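Local coordinates for protein TetR transcriptional regulator (Chloroflexus aurantiacus, PDB 3QBM) that probably binds DNA as a dimeric transcriptional regulator of the TetR family, with a helix-turn-helix domain joined to an all-helical C-terminal domain, at residues Glu10-Gln15 with Ser31-Ala36; Arg46-Lys51 with Ala55-Asp60; Ala86-Phe91 with Leu159-Thr164. All coordinates share one frame; numbering follows the deposited sequence.

Contact 1: Glu10-Gln15 with Ser31-Ala36; sequences ERVVAQ and SDIMAA
The carboxamide of Gln-15 is the flat group of this contact, and Ala-36 O lies over one side of its plane. The approach is loose: that oxygen stands 3.9 Å from Gln-15 CD, while Gln-15 OE1 comes within 3.8 Å of the same Ala-36 O. Both oxygens are acceptors and neither brings a proton, so no hydrogen bond forms and the pair merely packs. OE1 is also the atom that reaches the methyl, 4.0 Å from Ala-36 CB. With CG opposite the carbonyl carbon (chi1 -61°), Gln-15 sets CG beside Ala-36 O, and the bend at chi2 (-64°) then turns CD and the amide so that its plane faces that oxygen.

Helix 2-23 packs here against helix 30-37, which falls within the predicted helix-turn-helix motif; the arrangement belongs to the three-helical DNA-binding bundle of TetR regulators. Where the backbones come nearest, Gln-15 CA and Ala-36 CA are 6.4 Å apart. Replacing Gln-15 with an alanine would probably leave the carbonyl and methyl of Ala-36 without this cover, opening a gap at the margin of the helix pair.

Deeper in, the contact is purely aliphatic. Val-12 CG1 and Ile-33 CG2 meet branch to branch at 4.3 Å, both methyls standing anti to the backbone N of their own residues. Ile-33 further packs on Leu-19 and Phe-20 of helix 2-23, Ile-44 of helix 41-45 and Leu-54 of helix 51-74, while Val-12 rests on Leu-39 and Phe-48. At the C-terminal end of helix 30-37 the hydroxyl of Thr-37 hydrogen-bonds to the carbonyls of Ile-33 and Met-34.

Contact 2: Arg46-Lys51 with Ala55-Asp60; sequences RHFESK and ALAAFD
Phe-48 extends its ring toward Ala-57, whose CB points back, and the methyl reaches the ring obliquely, at CE1, 4.0 Å away. With CG set opposite the carbonyl carbon (chi1 -57°), the ring swings out of the loop before helix 51-74 and toward the flank of that helix; Val-13 of helix 2-23 touches both Phe-48 and Ala-57. Lys-51 is oriented the other way. Its CB points away from segment 55-60, and its outstretched chain carries NZ to hydrogen bonds with the carbonyl oxygens of Thr-28 and Tyr-25. Its backbone turns inward instead: Ala-55 N donates to Lys-51 O over 2.7 Å, at an N-H...O angle of 159°, and Ala-55 CB lies 3.4 Å from that oxygen. This is the opening turn of helix 51-74, with Ser-50 as N-cap, its OG bonded to Gln-53 N. The loop thereby passes from the end of the predicted helix-turn-helix into the long helix that leads away from it. The Ser-50 cap and the Lys-51 to Ala-55 bond thus satisfy backbone groups in the first turn, whereas the single oblique methyl contact on Phe-48 is non-directional packing.

Contact 3: Ala86-Phe91 with Leu159-Thr164; sequences AFLDVF and LLIIAT
Aliphatic packing centres on Ile-161, which puts one methyl, CG2, against two residues of helix 80-92. Leu-88 CD2 meets Ile-161 CG2 at 3.6 Å and lies 3.9 Å from Ile-161 CG1, the two side chains crossing at about a right angle. The leucine's CB does not aim at helix 154-175; it is the CD2 branch that closes the distance. Ile-161, in contrast, points its CB at helix 80-92, and CG2 takes the place anti to the backbone N.

An aromatic contact reaches the same methyl. Phe-87 CE1 stands 3.6 Å from Ile-161 CG2 and CD1 nearly as close, the methyl approaching the ring obliquely. The ring gets there because Phe-87 CG is anti to the backbone N (chi1 -174°). Phe-87 CE1 also lies in plane at the edge of the Phe-91 ring, one turn further on. Both phenylalanines join a wider aromatic cluster: Phe-87 stacks on Phe-70 and meets Trp-131 edge-to-face, while Phe-91 meets each of those two edge-to-face. This is the core of the all-helical C-terminal domain of the TetR fold, where helix 80-92 lies on one flank of helix 154-175 and the second subunit packs against the latter through Leu-159, Leu-160, Ile-162 and Ala-163.

No hydrogen bond joins the two segments; a side-chain one lies within helix 154-175. Thr-164 OG1 donates to Leu-160 O over 2.7 Å from above the carbonyl plane, 38° out of it, while Thr-164 N reaches that oxygen from the opposite face at 2.8 Å. The buried hydroxyl's proton goes to Leu-160 O, and its hydrogen bond with Thr-164 OG1 of the second subunit is only a weak one.

The three contacts follow one another along the chain, each closing before the next opens. Contacts 1 and 2 share the N-terminal, presumed DNA-binding region, their centres 10 Å apart, and touch directly: Val-13 CG2 lies 3.4 Å from Phe-48 CZ of the loop after helix 41-45, and Val-13 CG1 3.3 Å from Ala-57 O of helix 51-74. Contact 3 sits on the other side of the chain's centre, in the C-terminal domain, about 31 Å from contact 1 and 29 Å from contact 2 between centres. Helix 51-74 bridges the two regions, starting at contact 2 and supplying Phe-70 beside contact 3, so the presumed DNA-binding and dimer-forming parts have a continuous helical connection.

Contact 1: Glu10-Gln15 with Ser31-Ala36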
ATOM      1  N   GLU A  10      -5.220   0.278 -28.296  1.00 35.00           N
ATOM      2  CA  GLU A  10      -4.044   0.753 -27.538  1.00 37.06           C
ATOM      3  C   GLU A  10      -4.288   2.099 -26.845  1.00 35.11           C
ATOM      4  O   GLU A  10      -3.963   2.269 -25.665  1.00 35.31           O
ATOM      5  CB  GLU A  10      -2.802   0.873 -28.438  1.00 39.17           C
ATOM      6  CG  GLU A  10      -2.197  -0.475 -28.801  1.00 46.59           C
ATOM      7  CD  GLU A  10      -1.178  -0.422 -29.943  1.00 57.93           C
ATOM      8  OE1 GLU A  10      -1.109   0.589 -30.693  1.00 55.26           O
ATOM      9  OE2 GLU A  10      -0.454  -1.435 -30.097  1.00 62.48           O
ATOM     10  N   ARG A  11      -4.828   3.055 -27.588  1.00 33.62           N
ATOM     11  CA  ARG A  11      -5.154   4.374 -27.041  1.00 32.31           C
ATOM     12  C   ARG A  11      -6.193   4.306 -25.929  1.00 31.25           C
ATOM     13  O   ARG A  11      -6.060   4.964 -24.904  1.00 31.06           O
ATOM     14  CB  ARG A  11      -5.694   5.302 -28.134  1.00 34.82           C
ATOM     15  CG  ARG A  11      -4.728   5.695 -29.250  1.00 41.91           C
ATOM     16  CD  ARG A  11      -5.502   6.459 -30.340  1.00 45.27           C
ATOM     17  NE  ARG A  11      -4.665   7.379 -31.123  1.00 58.00           N
ATOM     18  CZ  ARG A  11      -3.992   7.065 -32.235  1.00 60.36           C
ATOM     19  NH1 ARG A  11      -4.048   5.840 -32.763  1.00 65.04           N
ATOM     20  NH2 ARG A  11      -3.256   8.001 -32.831  1.00 55.71           N
ATOM     21  N   VAL A  12      -7.250   3.534 -26.125  1.00 29.23           N
ATOM     22  CA  VAL A  12      -8.274   3.449 -25.097  1.00 28.91           C
ATOM     23  C   VAL A  12      -7.694   2.832 -23.826  1.00 27.38           C
ATOM     24  O   VAL A  12      -7.874   3.372 -22.754  1.00 25.83           O
ATOM     25  CB  VAL A  12      -9.517   2.669 -25.572  1.00 28.70           C
ATOM     26  CG1 VAL A  12     -10.526   2.555 -24.441  1.00 29.08           C
ATOM     27  CG2 VAL A  12     -10.138   3.376 -26.776  1.00 23.79           C
ATOM     28  N   VAL A  13      -6.991   1.707 -23.968  1.00 28.26           N
ATOM     29  CA  VAL A  13      -6.420   1.009 -22.828  1.00 29.17           C
ATOM     30  C   VAL A  13      -5.486   1.935 -22.058  1.00 24.79           C
ATOM     31  O   VAL A  13      -5.522   1.966 -20.828  1.00 26.90           O
ATOM     32  CB  VAL A  13      -5.672  -0.289 -23.254  1.00 30.94           C
ATOM     33  CG1 VAL A  13      -4.763  -0.741 -22.183  1.00 33.71           C
ATOM     34  CG2 VAL A  13      -6.661  -1.396 -23.620  1.00 30.89           C
ATOM     35  N   ALA A  14      -4.665   2.706 -22.770  1.00 27.18           N
ATOM     36  CA  ALA A  14      -3.713   3.641 -22.123  1.00 25.80           C
ATOM     37  C   ALA A  14      -4.462   4.726 -21.335  1.00 25.01           C
ATOM     38  O   ALA A  14      -4.119   5.042 -20.203  1.00 24.62           O
ATOM     39  CB  ALA A  14      -2.752   4.270 -23.139  1.00 26.26           C
ATOM     40  N   GLN A  15      -5.496   5.288 -21.923  1.00 24.14           N
ATOM     41  CA  GLN A  15      -6.286   6.308 -21.210  1.00 22.85           C
ATOM     42  C   GLN A  15      -7.088   5.727 -20.034  1.00 23.74           C
ATOM     43  O   GLN A  15      -7.223   6.363 -18.979  1.00 21.45           O
ATOM     44  CB  GLN A  15      -7.237   7.007 -22.174  1.00 24.98           C
ATOM     45  CG  GLN A  15      -6.529   7.739 -23.331  1.00 26.09           C
ATOM     46  CD  GLN A  15      -5.645   8.876 -22.856  1.00 33.69           C
ATOM     47  OE1 GLN A  15      -5.921   9.530 -21.844  1.00 28.86           O
ATOM     48  NE2 GLN A  15      -4.566   9.114 -23.591  1.00 27.97           N
ATOM     49  N   SER A  31     -18.310   7.179 -18.784  1.00 21.50           N
ATOM     50  CA  SER A  31     -18.320   8.554 -19.287  1.00 23.77           C
ATOM     51  C   SER A  31     -16.982   9.288 -19.091  1.00 24.56           C
ATOM     52  O   SER A  31     -16.646  10.179 -19.884  1.00 27.14           O
ATOM     53  CB  SER A  31     -19.482   9.355 -18.679  1.00 23.82           C
ATOM     54  OG  SER A  31     -19.458   9.312 -17.274  1.00 32.82           O
ATOM     55  N   ASP A  32     -16.204   8.916 -18.066  1.00 24.39           N
ATOM     56  CA  ASP A  32     -14.840   9.484 -17.871  1.00 23.32           C
ATOM     57  C   ASP A  32     -13.906   8.937 -18.953  1.00 23.14           C
ATOM     58  O   ASP A  32     -13.138   9.672 -19.524  1.00 27.42           O
ATOM     59  CB  ASP A  32     -14.269   9.135 -16.462  1.00 24.77           C
ATOM     60  CG  ASP A  32     -15.151   9.660 -15.315  1.00 28.09           C
ATOM     61  OD1 ASP A  32     -15.497  10.849 -15.364  1.00 35.38           O
ATOM     62  OD2 ASP A  32     -15.516   8.905 -14.381  1.00 29.51           O
ATOM     63  N   ILE A  33     -13.978   7.633 -19.225  1.00 21.48           N
ATOM     64  CA  ILE A  33     -13.185   7.023 -20.271  1.00 22.49           C
ATOM     65  C   ILE A  33     -13.551   7.664 -21.623  1.00 22.97           C
ATOM     66  O   ILE A  33     -12.682   7.967 -22.403  1.00 26.59           O
ATOM     67  CB  ILE A  33     -13.366   5.471 -20.268  1.00 22.10           C
ATOM     68  CG1 ILE A  33     -12.901   4.876 -18.921  1.00 25.15           C
ATOM     69  CG2 ILE A  33     -12.589   4.825 -21.396  1.00 24.80           C
ATOM     70  CD1 ILE A  33     -13.383   3.447 -18.688  1.00 25.47           C
HETATM   71  N   MSE A  34     -14.837   7.881 -21.879  1.00 24.17           N
HETATM   72  CA  MSE A  34     -15.307   8.587 -23.109  1.00 26.38           C
HETATM   73  C   MSE A  34     -14.619   9.961 -23.245  1.00 28.94           C
HETATM   74  O   MSE A  34     -13.984  10.242 -24.260  1.00 29.03           O
HETATM   75  CB  MSE A  34     -16.848   8.746 -23.109  1.00 24.22           C
HETATM   76  CG  MSE A  34     -17.607   7.416 -23.299  1.00 24.82           C
HETATM   77 SE   MSE A  34     -19.460   7.512 -22.786  0.75 22.44          SE
HETATM   78  CE  MSE A  34     -19.887   9.082 -23.866  1.00 23.01           C
ATOM     79  N   ALA A  35     -14.711  10.778 -22.198  1.00 27.69           N
ATOM     80  CA  ALA A  35     -14.088  12.120 -22.191  1.00 31.35           C
ATOM     81  C   ALA A  35     -12.588  12.087 -22.482  1.00 31.46           C
ATOM     82  O   ALA A  35     -12.105  12.887 -23.264  1.00 36.08           O
ATOM     83  CB  ALA A  35     -14.343  12.830 -20.838  1.00 29.19           C
ATOM     84  N   ALA A  36     -11.859  11.160 -21.865  1.00 28.07           N
ATOM     85  CA  ALA A  36     -10.410  11.078 -22.038  1.00 30.52           C
ATOM     86  C   ALA A  36      -9.968  10.540 -23.417  1.00 33.27           C
ATOM     87  O   ALA A  36      -8.866  10.827 -23.857  1.00 32.80           O
ATOM     88  CB  ALA A  36      -9.809  10.217 -20.949  1.00 26.37           C
TER

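Contact 2: Arg46-Lys51 with Ala55-Asp60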
ATOM      1  N   ARG A  46     -17.010  -1.380 -29.163  1.00 31.95           N
ATOM      2  CA  ARG A  46     -16.685  -2.062 -30.403  1.00 36.22           C
ATOM      3  C   ARG A  46     -15.385  -2.878 -30.141  1.00 36.12           C
ATOM      4  O   ARG A  46     -15.222  -4.006 -30.627  1.00 39.10           O
ATOM      5  CB  ARG A  46     -16.485  -1.009 -31.502  1.00 39.73           C
ATOM      6  CG  ARG A  46     -15.744  -1.437 -32.777  1.00 46.77           C
ATOM      7  CD  ARG A  46     -16.504  -2.449 -33.612  1.00 52.73           C
ATOM      8  NE  ARG A  46     -16.110  -2.542 -35.031  1.00 57.91           N
ATOM      9  CZ  ARG A  46     -14.898  -2.310 -35.559  1.00 60.99           C
ATOM     10  NH1 ARG A  46     -13.830  -1.977 -34.829  1.00 64.38           N
ATOM     11  NH2 ARG A  46     -14.741  -2.439 -36.872  1.00 63.07           N
ATOM     12  N   HIS A  47     -14.492  -2.317 -29.332  1.00 33.67           N
ATOM     13  CA  HIS A  47     -13.178  -2.932 -29.080  1.00 32.81           C
ATOM     14  C   HIS A  47     -13.090  -3.780 -27.826  1.00 35.17           C
ATOM     15  O   HIS A  47     -12.193  -4.615 -27.722  1.00 35.47           O
ATOM     16  CB  HIS A  47     -12.105  -1.846 -29.064  1.00 32.60           C
ATOM     17  CG  HIS A  47     -11.995  -1.139 -30.374  1.00 36.44           C
ATOM     18  ND1 HIS A  47     -11.476  -1.747 -31.503  1.00 44.46           N
ATOM     19  CD2 HIS A  47     -12.424   0.083 -30.768  1.00 40.95           C
ATOM     20  CE1 HIS A  47     -11.566  -0.916 -32.526  1.00 42.10           C
ATOM     21  NE2 HIS A  47     -12.144   0.198 -32.110  1.00 43.93           N
ATOM     22  N   PHE A  48     -14.004  -3.554 -26.872  1.00 32.09           N
ATOM     23  CA  PHE A  48     -14.012  -4.291 -25.599  1.00 29.82           C
ATOM     24  C   PHE A  48     -15.424  -4.750 -25.370  1.00 31.03           C
ATOM     25  O   PHE A  48     -16.375  -4.052 -25.695  1.00 32.30           O
ATOM     26  CB  PHE A  48     -13.516  -3.418 -24.440  1.00 27.42           C
ATOM     27  CG  PHE A  48     -12.139  -2.874 -24.671  1.00 27.04           C
ATOM     28  CD1 PHE A  48     -11.029  -3.647 -24.389  1.00 22.58           C
ATOM     29  CD2 PHE A  48     -11.955  -1.642 -25.266  1.00 30.41           C
ATOM     30  CE1 PHE A  48      -9.757  -3.186 -24.653  1.00 25.29           C
ATOM     31  CE2 PHE A  48     -10.689  -1.170 -25.535  1.00 34.70           C
ATOM     32  CZ  PHE A  48      -9.578  -1.939 -25.215  1.00 26.74           C
ATOM     33  N   GLU A  49     -15.568  -5.950 -24.855  1.00 30.98           N
ATOM     34  CA  GLU A  49     -16.877  -6.469 -24.651  1.00 30.42           C
ATOM     35  C   GLU A  49     -17.560  -5.868 -23.433  1.00 27.83           C
ATOM     36  O   GLU A  49     -18.777  -5.845 -23.360  1.00 24.42           O
ATOM     37  CB  GLU A  49     -16.836  -7.983 -24.615  1.00 34.29           C
ATOM     38  CG  GLU A  49     -16.967  -8.539 -26.051  1.00 40.96           C
ATOM     39  CD  GLU A  49     -16.700 -10.028 -26.149  1.00 59.14           C
ATOM     40  OE1 GLU A  49     -16.153 -10.602 -25.167  1.00 61.16           O
ATOM     41  OE2 GLU A  49     -17.026 -10.611 -27.215  1.00 55.92           O
ATOM     42  N   SER A  50     -16.768  -5.355 -22.497  1.00 25.11           N
ATOM     43  CA  SER A  50     -17.315  -4.829 -21.256  1.00 23.61           C
ATOM     44  C   SER A  50     -16.293  -3.939 -20.562  1.00 20.47           C
ATOM     45  O   SER A  50     -15.119  -3.930 -20.902  1.00 19.58           O
ATOM     46  CB  SER A  50     -17.677  -5.984 -20.319  1.00 23.31           C
ATOM     47  OG  SER A  50     -16.495  -6.621 -19.851  1.00 25.03           O
ATOM     48  N   LYS A  51     -16.761  -3.215 -19.558  1.00 18.81           N
ATOM     49  CA  LYS A  51     -15.871  -2.433 -18.696  1.00 19.80           C
ATOM     50  C   LYS A  51     -14.851  -3.342 -17.991  1.00 18.29           C
ATOM     51  O   LYS A  51     -13.669  -2.968 -17.807  1.00 19.70           O
ATOM     52  CB  LYS A  51     -16.702  -1.670 -17.651  1.00 21.24           C
ATOM     53  CG  LYS A  51     -15.888  -0.635 -16.911  1.00 19.30           C
ATOM     54  CD  LYS A  51     -16.622  -0.026 -15.792  1.00 25.89           C
ATOM     55  CE  LYS A  51     -15.654   0.757 -14.894  1.00 21.78           C
ATOM     56  NZ  LYS A  51     -16.367   1.199 -13.702  1.00 26.09           N
ATOM     57  N   ALA A  55     -10.941  -3.033 -18.136  1.00 18.09           N
ATOM     58  CA  ALA A  55     -10.154  -2.908 -16.917  1.00 17.07           C
ATOM     59  C   ALA A  55      -8.944  -3.859 -16.917  1.00 17.56           C
ATOM     60  O   ALA A  55      -7.828  -3.490 -16.522  1.00 16.97           O
ATOM     61  CB  ALA A  55     -11.059  -3.170 -15.703  1.00 16.00           C
ATOM     62  N   LEU A  56      -9.166  -5.103 -17.331  1.00 20.83           N
ATOM     63  CA  LEU A  56      -8.097  -6.110 -17.421  1.00 21.10           C
ATOM     64  C   LEU A  56      -7.047  -5.728 -18.429  1.00 23.74           C
ATOM     65  O   LEU A  56      -5.841  -5.869 -18.178  1.00 22.16           O
ATOM     66  CB  LEU A  56      -8.640  -7.498 -17.752  1.00 23.32           C
ATOM     67  CG  LEU A  56      -9.529  -8.180 -16.712  1.00 24.34           C
ATOM     68  CD1 LEU A  56     -10.155  -9.465 -17.273  1.00 28.15           C
ATOM     69  CD2 LEU A  56      -8.766  -8.427 -15.362  1.00 24.31           C
ATOM     70  N   ALA A  57      -7.482  -5.230 -19.581  1.00 22.31           N
ATOM     71  CA  ALA A  57      -6.533  -4.808 -20.601  1.00 23.43           C
ATOM     72  C   ALA A  57      -5.742  -3.586 -20.119  1.00 22.26           C
ATOM     73  O   ALA A  57      -4.526  -3.519 -20.331  1.00 17.26           O
ATOM     74  CB  ALA A  57      -7.248  -4.523 -21.887  1.00 22.67           C
ATOM     75  N   ALA A  58      -6.431  -2.661 -19.441  1.00 22.63           N
ATOM     76  CA  ALA A  58      -5.828  -1.454 -18.848  1.00 22.11           C
ATOM     77  C   ALA A  58      -4.788  -1.822 -17.795  1.00 23.43           C
ATOM     78  O   ALA A  58      -3.742  -1.163 -17.723  1.00 26.01           O
ATOM     79  CB  ALA A  58      -6.895  -0.522 -18.232  1.00 19.97           C
ATOM     80  N   PHE A  59      -5.050  -2.843 -16.969  1.00 20.76           N
ATOM     81  CA  PHE A  59      -4.015  -3.289 -16.035  1.00 20.93           C
ATOM     82  C   PHE A  59      -2.809  -3.906 -16.766  1.00 23.21           C
ATOM     83  O   PHE A  59      -1.649  -3.589 -16.451  1.00 24.56           O
ATOM     84  CB  PHE A  59      -4.503  -4.302 -15.022  1.00 18.39           C
ATOM     85  CG  PHE A  59      -3.437  -4.691 -14.032  1.00 16.99           C
ATOM     86  CD1 PHE A  59      -3.209  -3.910 -12.927  1.00 19.09           C
ATOM     87  CD2 PHE A  59      -2.601  -5.786 -14.269  1.00 23.96           C
ATOM     88  CE1 PHE A  59      -2.174  -4.223 -12.047  1.00 20.24           C
ATOM     89  CE2 PHE A  59      -1.577  -6.110 -13.394  1.00 20.70           C
ATOM     90  CZ  PHE A  59      -1.372  -5.352 -12.294  1.00 17.09           C
ATOM     91  N   ASP A  60      -3.071  -4.805 -17.709  1.00 23.17           N
ATOM     92  CA  ASP A  60      -1.984  -5.450 -18.477  1.00 23.46           C
ATOM     93  C   ASP A  60      -1.066  -4.389 -19.073  1.00 25.29           C
ATOM     94  O   ASP A  60       0.154  -4.563 -19.137  1.00 25.81           O
ATOM     95  CB  ASP A  60      -2.552  -6.365 -19.570  1.00 25.21           C
ATOM     96  CG  ASP A  60      -3.178  -7.599 -19.006  1.00 26.29           C
ATOM     97  OD1 ASP A  60      -2.994  -7.908 -17.799  1.00 26.03           O
ATOM     98  OD2 ASP A  60      -3.930  -8.253 -19.743  1.00 26.45           O
TER

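Contact 3: Ala86-Phe91 with Leu159-Thr164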
ATOM      1  N   ALA A  86      19.549  -0.705  -7.777  1.00 12.18           N
ATOM      2  CA  ALA A  86      18.900   0.026  -8.873  1.00 11.63           C
ATOM      3  C   ALA A  86      17.410  -0.287  -8.875  1.00 14.04           C
ATOM      4  O   ALA A  86      16.596   0.548  -9.267  1.00 14.83           O
ATOM      5  CB  ALA A  86      19.540  -0.324 -10.217  1.00 13.58           C
ATOM      6  N   PHE A  87      17.042  -1.492  -8.436  1.00 14.28           N
ATOM      7  CA  PHE A  87      15.608  -1.828  -8.241  1.00 14.88           C
ATOM      8  C   PHE A  87      14.955  -0.888  -7.203  1.00 14.50           C
ATOM      9  O   PHE A  87      13.853  -0.360  -7.431  1.00 13.35           O
ATOM     10  CB  PHE A  87      15.487  -3.293  -7.838  1.00 15.37           C
ATOM     11  CG  PHE A  87      14.088  -3.804  -7.740  1.00 14.60           C
ATOM     12  CD1 PHE A  87      13.370  -3.676  -6.549  1.00 17.03           C
ATOM     13  CD2 PHE A  87      13.492  -4.435  -8.815  1.00 17.71           C
ATOM     14  CE1 PHE A  87      12.065  -4.170  -6.428  1.00 17.45           C
ATOM     15  CE2 PHE A  87      12.165  -4.933  -8.695  1.00 15.39           C
ATOM     16  CZ  PHE A  87      11.479  -4.804  -7.512  1.00 16.95           C
ATOM     17  N   LEU A  88      15.650  -0.641  -6.095  1.00 12.70           N
ATOM     18  CA  LEU A  88      15.219   0.350  -5.117  1.00 12.67           C
ATOM     19  C   LEU A  88      15.135   1.735  -5.766  1.00 13.18           C
ATOM     20  O   LEU A  88      14.150   2.470  -5.545  1.00 14.82           O
ATOM     21  CB  LEU A  88      16.156   0.427  -3.900  1.00 13.58           C
ATOM     22  CG  LEU A  88      16.643  -0.848  -3.227  1.00 12.80           C
ATOM     23  CD1 LEU A  88      17.628  -0.563  -2.096  1.00 17.55           C
ATOM     24  CD2 LEU A  88      15.454  -1.664  -2.713  1.00 15.64           C
ATOM     25  N   ASP A  89      16.128   2.081  -6.586  1.00 12.45           N
ATOM     26  CA  ASP A  89      16.190   3.389  -7.186  1.00 15.96           C
ATOM     27  C   ASP A  89      15.002   3.644  -8.126  1.00 17.36           C
ATOM     28  O   ASP A  89      14.510   4.761  -8.209  1.00 16.65           O
ATOM     29  CB  ASP A  89      17.491   3.613  -7.932  1.00 18.01           C
ATOM     30  CG  ASP A  89      17.632   5.031  -8.359  1.00 27.97           C
ATOM     31  OD1 ASP A  89      17.631   5.902  -7.474  1.00 38.14           O
ATOM     32  OD2 ASP A  89      17.656   5.282  -9.566  1.00 37.85           O
ATOM     33  N   VAL A  90      14.534   2.603  -8.813  1.00 15.99           N
ATOM     34  CA  VAL A  90      13.343   2.739  -9.647  1.00 16.11           C
ATOM     35  C   VAL A  90      12.181   3.231  -8.761  1.00 13.41           C
ATOM     36  O   VAL A  90      11.502   4.200  -9.105  1.00 15.41           O
ATOM     37  CB  VAL A  90      12.980   1.397 -10.372  1.00 15.85           C
ATOM     38  CG1 VAL A  90      11.627   1.504 -11.079  1.00 17.94           C
ATOM     39  CG2 VAL A  90      14.081   1.022 -11.378  1.00 12.42           C
ATOM     40  N   PHE A  91      11.925   2.547  -7.633  1.00 13.55           N
ATOM     41  CA  PHE A  91      10.864   2.967  -6.723  1.00 10.84           C
ATOM     42  C   PHE A  91      11.079   4.388  -6.183  1.00 12.41           C
ATOM     43  O   PHE A  91      10.133   5.187  -6.123  1.00 15.64           O
ATOM     44  CB  PHE A  91      10.748   1.981  -5.566  1.00 13.25           C
ATOM     45  CG  PHE A  91       9.936   0.768  -5.890  1.00 15.50           C
ATOM     46  CD1 PHE A  91       8.563   0.868  -5.970  1.00 16.28           C
ATOM     47  CD2 PHE A  91      10.519  -0.462  -6.073  1.00 15.96           C
ATOM     48  CE1 PHE A  91       7.793  -0.234  -6.218  1.00 20.99           C
ATOM     49  CE2 PHE A  91       9.732  -1.571  -6.293  1.00 17.08           C
ATOM     50  CZ  PHE A  91       8.391  -1.453  -6.395  1.00 17.03           C
ATOM     51  N   LEU A 159      10.811  -9.940  -0.818  1.00 12.81           N
ATOM     52  CA  LEU A 159       9.586  -9.497  -0.188  1.00 12.31           C
ATOM     53  C   LEU A 159       9.839  -8.319   0.750  1.00 13.20           C
ATOM     54  O   LEU A 159       8.995  -7.437   0.836  1.00 12.92           O
ATOM     55  CB  LEU A 159       8.914 -10.639   0.550  1.00 12.92           C
ATOM     56  CG  LEU A 159       8.386 -11.794  -0.262  1.00 12.18           C
ATOM     57  CD1 LEU A 159       8.017 -12.938   0.695  1.00 14.44           C
ATOM     58  CD2 LEU A 159       7.189 -11.443  -1.070  1.00 15.46           C
ATOM     59  N   LEU A 160      10.985  -8.275   1.453  1.00 12.16           N
ATOM     60  CA  LEU A 160      11.288  -7.092   2.287  1.00 11.02           C
ATOM     61  C   LEU A 160      11.397  -5.821   1.428  1.00 10.09           C
ATOM     62  O   LEU A 160      10.794  -4.771   1.759  1.00 14.02           O
ATOM     63  CB  LEU A 160      12.588  -7.303   3.043  1.00 13.73           C
ATOM     64  CG  LEU A 160      13.110  -6.096   3.827  1.00 17.92           C
ATOM     65  CD1 LEU A 160      12.154  -5.773   4.994  1.00 14.21           C
ATOM     66  CD2 LEU A 160      14.534  -6.437   4.336  1.00 15.45           C
ATOM     67  N   ILE A 161      12.178  -5.912   0.349  1.00  9.54           N
ATOM     68  CA  ILE A 161      12.364  -4.822  -0.587  1.00 12.00           C
ATOM     69  C   ILE A 161      11.028  -4.343  -1.147  1.00 10.60           C
ATOM     70  O   ILE A 161      10.747  -3.166  -1.118  1.00 11.19           O
ATOM     71  CB  ILE A 161      13.258  -5.239  -1.774  1.00 12.49           C
ATOM     72  CG1 ILE A 161      14.716  -5.268  -1.343  1.00 15.04           C
ATOM     73  CG2 ILE A 161      13.029  -4.280  -2.958  1.00 14.22           C
ATOM     74  CD1 ILE A 161      15.651  -6.010  -2.376  1.00 14.60           C
ATOM     75  N   ILE A 162      10.199  -5.258  -1.651  1.00 11.82           N
ATOM     76  CA  ILE A 162       8.912  -4.869  -2.236  1.00 12.70           C
ATOM     77  C   ILE A 162       7.971  -4.200  -1.235  1.00 11.86           C
ATOM     78  O   ILE A 162       7.363  -3.166  -1.543  1.00 12.72           O
ATOM     79  CB  ILE A 162       8.207  -6.071  -2.915  1.00 11.98           C
ATOM     80  CG1 ILE A 162       9.070  -6.563  -4.064  1.00 12.62           C
ATOM     81  CG2 ILE A 162       6.777  -5.687  -3.393  1.00 13.34           C
ATOM     82  CD1 ILE A 162       8.669  -8.013  -4.569  1.00 12.53           C
ATOM     83  N   ALA A 163       7.890  -4.779  -0.046  1.00 10.73           N
ATOM     84  CA  ALA A 163       7.052  -4.247   1.042  1.00 12.55           C
ATOM     85  C   ALA A 163       7.534  -2.849   1.385  1.00 14.13           C
ATOM     86  O   ALA A 163       6.726  -1.897   1.453  1.00 12.64           O
ATOM     87  CB  ALA A 163       7.121  -5.134   2.313  1.00 11.45           C
ATOM     88  N   THR A 164       8.834  -2.708   1.617  1.00 12.28           N
ATOM     89  CA  THR A 164       9.377  -1.408   2.033  1.00 12.45           C
ATOM     90  C   THR A 164       9.149  -0.311   1.030  1.00 12.33           C
ATOM     91  O   THR A 164       8.699   0.811   1.399  1.00 10.31           O
ATOM     92  CB  THR A 164      10.871  -1.526   2.331  1.00 11.79           C
ATOM     93  OG1 THR A 164      11.050  -2.558   3.324  1.00 12.45           O
ATOM     94  CG2 THR A 164      11.439  -0.191   2.878  1.00 15.27           C
TER